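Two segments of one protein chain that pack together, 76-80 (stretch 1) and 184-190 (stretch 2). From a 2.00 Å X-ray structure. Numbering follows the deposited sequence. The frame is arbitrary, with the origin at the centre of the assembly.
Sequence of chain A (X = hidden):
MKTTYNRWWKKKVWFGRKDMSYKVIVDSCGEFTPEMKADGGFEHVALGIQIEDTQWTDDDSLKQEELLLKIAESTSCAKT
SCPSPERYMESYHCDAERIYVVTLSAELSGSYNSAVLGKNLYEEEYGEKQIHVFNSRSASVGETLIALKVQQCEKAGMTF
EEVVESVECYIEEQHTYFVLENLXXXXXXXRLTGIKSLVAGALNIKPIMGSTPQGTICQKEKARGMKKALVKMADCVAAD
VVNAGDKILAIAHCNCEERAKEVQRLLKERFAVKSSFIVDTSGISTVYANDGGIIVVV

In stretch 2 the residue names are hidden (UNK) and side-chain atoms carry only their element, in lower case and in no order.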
# COMPACT_ATOMS: atom_id res chain seq x y z
N SER A 76 -1.16 -9.10 -23.31
CA SER A 76 -1.63 -9.84 -22.16
C SER A 76 -1.38 -9.06 -20.83
O SER A 76 -0.41 -8.32 -20.64
CB SER A 76 -1.00 -11.21 -22.11
OG SER A 76 0.40 -11.04 -22.15
N CYS A 77 -2.32 -9.25 -19.94
CA CYS A 77 -2.35 -8.65 -18.64
C CYS A 77 -1.13 -9.04 -17.76
O CYS A 77 -0.70 -10.20 -17.76
CB CYS A 77 -3.64 -9.15 -18.03
SG CYS A 77 -3.95 -8.41 -16.56
N ALA A 78 -0.54 -8.09 -17.04
CA ALA A 78 0.58 -8.40 -16.15
C ALA A 78 0.15 -9.38 -15.03
O ALA A 78 -1.01 -9.42 -14.67
CB ALA A 78 1.17 -7.13 -15.55
N LYS A 79 1.09 -10.16 -14.53
CA LYS A 79 0.85 -11.09 -13.39
C LYS A 79 1.88 -10.72 -12.35
O LYS A 79 2.91 -10.14 -12.69
CB LYS A 79 1.05 -12.56 -13.78
CG LYS A 79 0.06 -13.13 -14.80
CD LYS A 79 -1.42 -12.90 -14.42
CE LYS A 79 -2.25 -12.56 -15.67
NZ LYS A 79 -3.75 -12.49 -15.45
N THR A 80 1.60 -11.04 -11.10
CA THR A 80 2.50 -10.68 -10.01
C THR A 80 2.66 -11.87 -9.05
O THR A 80 1.86 -12.81 -9.07
CB THR A 80 2.02 -9.40 -9.29
OG1 THR A 80 0.67 -9.55 -8.81
CG2 THR A 80 2.09 -8.18 -10.25
N UNK A 184 -8.71 -2.88 -15.38
CA UNK A 184 -8.64 -4.21 -15.97
C UNK A 184 -7.63 -5.15 -15.30
O UNK A 184 -7.88 -6.36 -15.25
o UNK A 184 -10.58 -3.19 -17.77
c UNK A 184 -9.47 -3.53 -18.29
o UNK A 184 -9.22 -3.36 -19.49
c UNK A 184 -8.33 -4.15 -17.46
N UNK A 185 -6.49 -4.64 -14.85
CA UNK A 185 -5.48 -5.52 -14.23
C UNK A 185 -6.02 -6.09 -12.91
O UNK A 185 -5.93 -7.30 -12.67
c UNK A 185 -4.14 -4.81 -14.05
o UNK A 185 -3.80 -4.14 -15.28
c UNK A 185 -3.01 -5.82 -13.68
N UNK A 186 -6.66 -5.25 -12.11
CA UNK A 186 -7.34 -5.71 -10.89
C UNK A 186 -8.46 -6.71 -11.22
O UNK A 186 -8.61 -7.76 -10.55
c UNK A 186 -7.43 -2.34 -8.82
c UNK A 186 -6.87 -3.73 -9.21
c UNK A 186 -7.90 -4.54 -10.07
c UNK A 186 -6.31 -4.54 -7.97
N UNK A 187 -9.24 -6.42 -12.25
CA UNK A 187 -10.37 -7.27 -12.59
C UNK A 187 -9.88 -8.63 -13.06
O UNK A 187 -10.28 -9.66 -12.53
n UNK A 187 -15.74 -5.42 -11.85
n UNK A 187 -15.51 -7.66 -11.37
c UNK A 187 -15.15 -6.59 -12.08
n UNK A 187 -14.20 -6.65 -13.02
c UNK A 187 -11.25 -6.59 -13.64
c UNK A 187 -12.29 -7.52 -14.30
c UNK A 187 -13.44 -7.85 -13.39
N UNK A 188 -8.97 -8.60 -14.02
CA UNK A 188 -8.50 -9.81 -14.67
C UNK A 188 -7.68 -10.69 -13.72
O UNK A 188 -7.68 -11.93 -13.84
c UNK A 188 -9.50 -7.64 -16.80
c UNK A 188 -7.72 -9.47 -15.97
c UNK A 188 -10.61 -7.23 -17.80
c UNK A 188 -8.64 -8.92 -17.16
n UNK A 188 -11.45 -6.05 -17.30
N UNK A 189 -6.98 -10.10 -12.76
CA UNK A 189 -6.24 -10.91 -11.77
C UNK A 189 -7.07 -11.31 -10.54
O UNK A 189 -6.52 -11.82 -9.56
o UNK A 189 -4.27 -10.44 -13.65
c UNK A 189 -4.91 -10.23 -11.38
n UNK A 189 -2.69 -9.87 -12.22
c UNK A 189 -3.92 -10.20 -12.51
N UNK A 190 -8.38 -11.08 -10.58
CA UNK A 190 -9.30 -11.67 -9.58
C UNK A 190 -9.36 -10.88 -8.27
O UNK A 190 -9.76 -11.43 -7.23

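Position 184 opens the helical stretch with four side-chain atoms: two carbons, the second carrying two oxygens. None of them contacts stretch 1, and CB points sideways to it. That flat carboxylate is aspartate, since a glutamate would need one more carbon; this is Asp-184.

Position 185 has a single carbon bearing one oxygen and one carbon, and that terminal carbon lies 4.0 Å from SG of Cys-77. The fork at CB identifies threonine. Thr-185 is buried, and its OG1 is hydrogen-bonded elsewhere in the structure. The methyl branch, CG2, thus supplies an apolar surface against the sulfur.

At 186 there are four carbons, forked at the second. They make no contact with stretch 1, and CB points away from it. The fork is that of leucine; isoleucine would fork at the first. Leu-186 is buried.

Position 187 runs through three carbons to a nitrogen, then to a carbon carrying two more nitrogens, all out of reach of stretch 1. This guanidinium is arginine, Arg-187.

Position 188 shows four carbons in a row ending in nitrogen. Its first carbon, CB, sits 4.0 Å from SG of Cys-77, but the end of the chain leads away. Such an unbranched chain can only be lysine. NZ of Lys-188 meets OD1 of Asp-184 at 3.0 Å in a salt bridge, one helical turn back; its hydrogen bond is weak.

Position 189 has two carbons, the second carrying one oxygen and one nitrogen. The nitrogen of 189 lies 3.0 Å from O of Ala-78, and the oxygen of 189 lies 2.8 Å from NZ of Lys-79. Either aspartate or asparagine would fit the shape, but the nitrogen, set against a carbonyl acceptor, settles it as asparagine. ND2 of Asn-189 gives a hydrogen bond to O of Ala-78, nearly straight at 164°, and OD1 accepts one from NZ of Lys-79.

Position 190 has no side-chain atoms, and nothing of stretch 1 lies near where a CB would be. It is glycine, which its phi of 82° favours by itself.

The contact is small, burying 229 Å², and its hydrogen bonds are concentrated in one residue. Asn-189, the first residue to leave helical phi/psi, reads a backbone carbonyl with one end of its amide and a lysine with the other. CB of Lys-79 points away from the helix, yet its long chain brings the ammonium back. Alongside, Cys-77 points toward the helix: SG of Cys-77 lies 4.0 Å from CG2 of Thr-185 and from CB of Lys-188, and in contact with OD1 of Asn-189 at 3.6 Å. The rule is economical: packing around a sulfur, beside one amide used at both ends.

Stretch 2 184-190: DTLRKNG
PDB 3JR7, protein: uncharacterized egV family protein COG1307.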